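Local coordinates for protein CLPV1 (Pseudomonas aeruginosa, PDB 4UQW) that is a ClpV-type chaperone ATPase of type VI secretion, seen here as its N domain, and probably disassembles the contracted TssB-TssC sheath for reuse, at residues 53-58 / 115-120; 41-45 / 76-80. All coordinates share one frame. Residues are numbered along the deposited sequence.

An all-helical domain can be held together by contacts of quite different chemistry within one small unit, and this N domain is a compact case. Interaction 1 (53-58 with 115-120) joins two helix starts through a salt bridge, with an apolar patch beside it; interaction 2 (41-45 with 76-80) is apolar and carries no hydrogen bond between its segments. Their centres lie about 17 Å apart, on opposite sides of the chain's centre, yet they touch through helix 40-49, which carries 41-45: Leu119 CD1 packs 3.5 Å from Trp43 CH2, and Leu55 CD2 packs 3.6 Å from Phe44 CD2. The segments alternate along the chain. Benzamidine sits in a pocket of Arg8, Phe12, Tyr20 and Leu90, none of which belongs to either contact.

Interaction 1: residues 53-58 / 115-120; sequences SDLHQI and RTGYLV
Two helices begin side by side here: 54-58 and 116-120, each opened by an N-cap residue (Ser53, Arg115), have axes approaching to 9.1 Å with N-to-C directions 59° apart. The pairing, inside the Clp N-domain helical bundle, illustrates how one acidic residue can tie two helix starts together. The backbones are nearest at Asp54 and Gly117, CA to CA 5.2 Å. Asp54 (chi1 m) makes a two-pronged, edge-on salt bridge with Arg115 (chi1-chi3 p,t,m), NE to OD2 2.7 Å and NH2 to OD1 2.9 Å; OD1 also bonds Ser159, and OD2 accepts Gly117 N at 2.8 Å. A CB on Gly117 would clash with that carboxylate. Ser53 OG (chi1 p) hydrogen-bonds His56 ND1 at 2.6 Å. Thr116 OG1 (chi1 p) receives a weak bond from Leu55 N (3.5 Å); its stronger partner is Glu161, near the C-terminus, which also takes Asp54 N. Beside these polar contacts, Leu55 CD1 lies 4.1 Å from Val120 CG2, and Ile58 CD1 rests 3.7 Å from Gly117 CA.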
# COMPACT_ATOMS: atom_id res chain seq x y z
N SER A 53 7.44 -9.67 -1.90
CA SER A 53 6.48 -9.15 -0.94
C SER A 53 5.12 -9.79 -1.20
O SER A 53 4.95 -10.47 -2.22
CB SER A 53 6.32 -7.63 -1.03
OG SER A 53 5.64 -7.32 -2.27
N ASP A 54 4.15 -9.53 -0.33
CA ASP A 54 2.79 -9.99 -0.63
C ASP A 54 2.30 -9.34 -1.92
O ASP A 54 1.59 -9.97 -2.69
CB ASP A 54 1.78 -9.56 0.44
CG ASP A 54 1.96 -10.24 1.75
OD1 ASP A 54 2.72 -11.24 1.83
OD2 ASP A 54 1.25 -9.79 2.66
N LEU A 55 2.63 -8.06 -2.12
CA LEU A 55 2.17 -7.37 -3.32
C LEU A 55 2.71 -8.06 -4.60
O LEU A 55 1.98 -8.23 -5.60
CB LEU A 55 2.59 -5.87 -3.25
CG LEU A 55 2.07 -5.02 -4.39
CD1 LEU A 55 0.51 -5.05 -4.53
CD2 LEU A 55 2.46 -3.58 -4.05
N HIS A 56 4.01 -8.44 -4.61
CA HIS A 56 4.55 -9.15 -5.75
C HIS A 56 3.74 -10.38 -6.06
O HIS A 56 3.46 -10.70 -7.24
CB HIS A 56 5.99 -9.61 -5.55
CG HIS A 56 7.03 -8.52 -5.49
ND1 HIS A 56 7.13 -7.62 -4.44
CD2 HIS A 56 8.11 -8.28 -6.29
CE1 HIS A 56 8.20 -6.86 -4.62
NE2 HIS A 56 8.81 -7.24 -5.73
N GLN A 57 3.49 -11.17 -5.02
CA GLN A 57 2.83 -12.45 -5.21
C GLN A 57 1.38 -12.29 -5.59
O GLN A 57 0.88 -13.06 -6.42
CB GLN A 57 2.95 -13.30 -3.92
CG GLN A 57 4.44 -13.61 -3.67
CD GLN A 57 5.04 -14.41 -4.83
OE1 GLN A 57 4.41 -15.34 -5.35
NE2 GLN A 57 6.21 -14.02 -5.28
N ILE A 58 0.68 -11.32 -4.99
CA ILE A 58 -0.71 -11.04 -5.35
C ILE A 58 -0.79 -10.59 -6.81
O ILE A 58 -1.69 -11.03 -7.52
CB ILE A 58 -1.28 -9.99 -4.40
CG1 ILE A 58 -1.50 -10.61 -3.02
CG2 ILE A 58 -2.60 -9.42 -4.93
CD1 ILE A 58 -1.79 -9.56 -1.90
N ARG A 115 0.47 -6.74 7.22
CA ARG A 115 1.31 -7.04 6.07
C ARG A 115 0.73 -6.39 4.83
O ARG A 115 -0.44 -5.96 4.79
CB ARG A 115 1.44 -8.57 5.88
CG ARG A 115 0.09 -9.32 5.75
CD ARG A 115 0.28 -10.85 5.93
NE ARG A 115 1.14 -11.39 4.89
CZ ARG A 115 1.59 -12.64 4.94
NH1 ARG A 115 1.30 -13.42 6.01
NH2 ARG A 115 2.32 -13.11 3.95
N THR A 116 1.52 -6.34 3.78
CA THR A 116 1.01 -5.59 2.61
C THR A 116 -0.20 -6.25 1.96
O THR A 116 -1.04 -5.53 1.39
CB THR A 116 2.11 -5.30 1.55
OG1 THR A 116 2.58 -6.50 0.96
CG2 THR A 116 3.28 -4.54 2.19
N GLY A 117 -0.41 -7.56 2.14
CA GLY A 117 -1.58 -8.16 1.54
C GLY A 117 -2.82 -7.72 2.28
O GLY A 117 -3.90 -7.62 1.68
N TYR A 118 -2.70 -7.42 3.59
CA TYR A 118 -3.88 -6.88 4.30
C TYR A 118 -4.14 -5.43 3.88
O TYR A 118 -5.30 -5.00 3.88
CB TYR A 118 -3.68 -6.91 5.82
CG TYR A 118 -3.43 -8.29 6.38
CD1 TYR A 118 -3.73 -9.43 5.69
CD2 TYR A 118 -2.85 -8.40 7.65
CE1 TYR A 118 -3.50 -10.71 6.24
CE2 TYR A 118 -2.61 -9.66 8.23
CZ TYR A 118 -2.91 -10.79 7.51
OH TYR A 118 -2.61 -12.04 8.03
N LEU A 119 -3.09 -4.67 3.55
CA LEU A 119 -3.32 -3.34 2.99
C LEU A 119 -4.10 -3.43 1.67
O LEU A 119 -5.03 -2.66 1.45
CB LEU A 119 -2.02 -2.58 2.68
CG LEU A 119 -1.10 -2.36 3.87
CD1 LEU A 119 0.27 -1.86 3.36
CD2 LEU A 119 -1.69 -1.28 4.81
N VAL A 120 -3.76 -4.40 0.83
CA VAL A 120 -4.51 -4.54 -0.42
C VAL A 120 -5.97 -4.88 -0.15
O VAL A 120 -6.86 -4.27 -0.76
CB VAL A 120 -3.85 -5.65 -1.28
CG1 VAL A 120 -4.68 -5.93 -2.54
CG2 VAL A 120 -2.46 -5.17 -1.72

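Interaction 2: residues 41-45 / 76-80; sequences VHWFH and ALDRL
Residues 41-45 form a turn and more of helix 40-49, with regular helical phi/psi throughout and His45 N bonded to Val41 O at 2.9 Å. Facing them is the C-terminal end of helix 66-79, where Leu80 leaves helical geometry (phi/psi -59/153). The backbones come closest at Val41 and Leu77, 6.7 Å between CA atoms, leaving room for one layer of interlocking side chains. Leu77 (m,t) is the main bump. Its CA-to-CB bond runs sideways, but the branched end reaches into a hollow bounded by Val41, His42 (chi1 m) and His45 (chi1 t): CD2 lies 3.5 Å from His42 CD2 and 3.9 Å from Val41 CG1, while CD1 sits over one face of the His45 ring, 3.8 Å from its centroid and 19° off the normal, a CH-pi contact. This is plain helix-helix packing in the all-helical Clp N-domain fold, joining two helices separated in sequence by helix 54-61. Val41 (p) answers with a bump of its own, pointing toward the other segment: CG2 meets Ala76 CB at 3.9 Å, and CG1 faces a pair of methyls lying side by side, Leu77 CD2 and Leu80 CD1, the latter 4.0 Å away. Leu136 of helix 127-136 touches both Val41 and Ala76. Leu80 (m,t) brings CD1 to 3.5 Å from His42 CE1. Both ring nitrogens of His42 are hydrogen-bonded, ND1 accepting from Glu39 N and NE2 donating to Asn35 OD1, while its carbons CD2 and CE1 meet the two leucine methyls.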
# COMPACT_ATOMS: atom_id res chain seq x y z
N VAL A 41 0.95 5.72 -4.33
CA VAL A 41 1.80 5.32 -5.45
C VAL A 41 3.30 5.24 -5.00
O VAL A 41 4.02 4.31 -5.41
CB VAL A 41 1.62 6.27 -6.64
CG1 VAL A 41 2.11 7.69 -6.33
CG2 VAL A 41 2.39 5.72 -7.86
N HIS A 42 3.75 6.15 -4.11
CA HIS A 42 5.13 6.05 -3.62
C HIS A 42 5.33 4.76 -2.84
O HIS A 42 6.36 4.10 -2.95
CB HIS A 42 5.48 7.22 -2.67
CG HIS A 42 5.49 8.57 -3.31
ND1 HIS A 42 4.49 9.47 -3.04
CD2 HIS A 42 6.36 9.18 -4.14
CE1 HIS A 42 4.75 10.61 -3.67
NE2 HIS A 42 5.87 10.45 -4.35
N TRP A 43 4.35 4.42 -1.99
CA TRP A 43 4.48 3.28 -1.07
C TRP A 43 4.51 1.99 -1.90
O TRP A 43 5.37 1.12 -1.70
CB TRP A 43 3.28 3.27 -0.13
CG TRP A 43 3.47 2.38 1.07
CD1 TRP A 43 4.60 1.74 1.45
CD2 TRP A 43 2.47 2.14 2.05
NE1 TRP A 43 4.36 1.08 2.67
CE2 TRP A 43 3.07 1.37 3.06
CE3 TRP A 43 1.14 2.61 2.21
CZ2 TRP A 43 2.34 0.95 4.20
CZ3 TRP A 43 0.42 2.22 3.33
CH2 TRP A 43 1.04 1.39 4.32
N PHE A 44 3.54 1.87 -2.82
CA PHE A 44 3.45 0.64 -3.62
C PHE A 44 4.68 0.52 -4.55
O PHE A 44 5.23 -0.59 -4.74
CB PHE A 44 2.14 0.62 -4.43
CG PHE A 44 1.01 0.06 -3.64
CD1 PHE A 44 0.87 0.40 -2.32
CD2 PHE A 44 0.08 -0.82 -4.21
CE1 PHE A 44 -0.19 -0.09 -1.56
CE2 PHE A 44 -0.98 -1.33 -3.42
CZ PHE A 44 -1.10 -0.96 -2.13
N HIS A 45 5.12 1.65 -5.15
CA HIS A 45 6.32 1.59 -5.97
C HIS A 45 7.53 1.07 -5.11
O HIS A 45 8.30 0.20 -5.55
CB HIS A 45 6.58 2.97 -6.57
CG HIS A 45 7.91 3.07 -7.22
ND1 HIS A 45 8.16 2.65 -8.51
CD2 HIS A 45 9.10 3.47 -6.71
CE1 HIS A 45 9.44 2.86 -8.79
NE2 HIS A 45 10.03 3.35 -7.72
N ALA A 76 2.53 7.43 -13.14
CA ALA A 76 1.81 8.16 -12.10
C ALA A 76 2.78 8.96 -11.23
O ALA A 76 2.49 10.11 -10.86
CB ALA A 76 0.99 7.17 -11.23
N LEU A 77 3.92 8.36 -10.88
CA LEU A 77 4.92 9.09 -10.07
C LEU A 77 5.40 10.33 -10.80
O LEU A 77 5.53 11.41 -10.20
CB LEU A 77 6.13 8.21 -9.78
CG LEU A 77 5.89 7.19 -8.70
CD1 LEU A 77 7.02 6.15 -8.81
CD2 LEU A 77 5.85 7.83 -7.33
N ASP A 78 5.68 10.16 -12.10
CA ASP A 78 6.27 11.24 -12.92
C ASP A 78 5.29 12.38 -13.10
O ASP A 78 5.68 13.51 -13.39
CB ASP A 78 6.74 10.72 -14.30
CG ASP A 78 8.06 9.95 -14.21
OD1 ASP A 78 8.74 10.06 -13.17
OD2 ASP A 78 8.40 9.19 -15.14
N ARG A 79 4.01 12.10 -12.93
CA ARG A 79 2.99 13.11 -13.10
C ARG A 79 2.63 13.89 -11.83
O ARG A 79 1.98 14.93 -11.90
CB ARG A 79 1.72 12.47 -13.70
CG ARG A 79 1.88 12.02 -15.18
CD ARG A 79 0.56 11.45 -15.72
NE ARG A 79 0.71 10.72 -16.99
CZ ARG A 79 0.59 9.40 -17.11
NH1 ARG A 79 0.31 8.65 -16.05
NH2 ARG A 79 0.75 8.82 -18.30
N LEU A 80 3.06 13.42 -10.66
CA LEU A 80 2.78 14.18 -9.45
C LEU A 80 3.36 15.57 -9.48
O LEU A 80 4.37 15.81 -10.11
CB LEU A 80 3.35 13.46 -8.22
CG LEU A 80 2.78 12.05 -7.96
CD1 LEU A 80 3.52 11.38 -6.81
CD2 LEU A 80 1.33 12.23 -7.62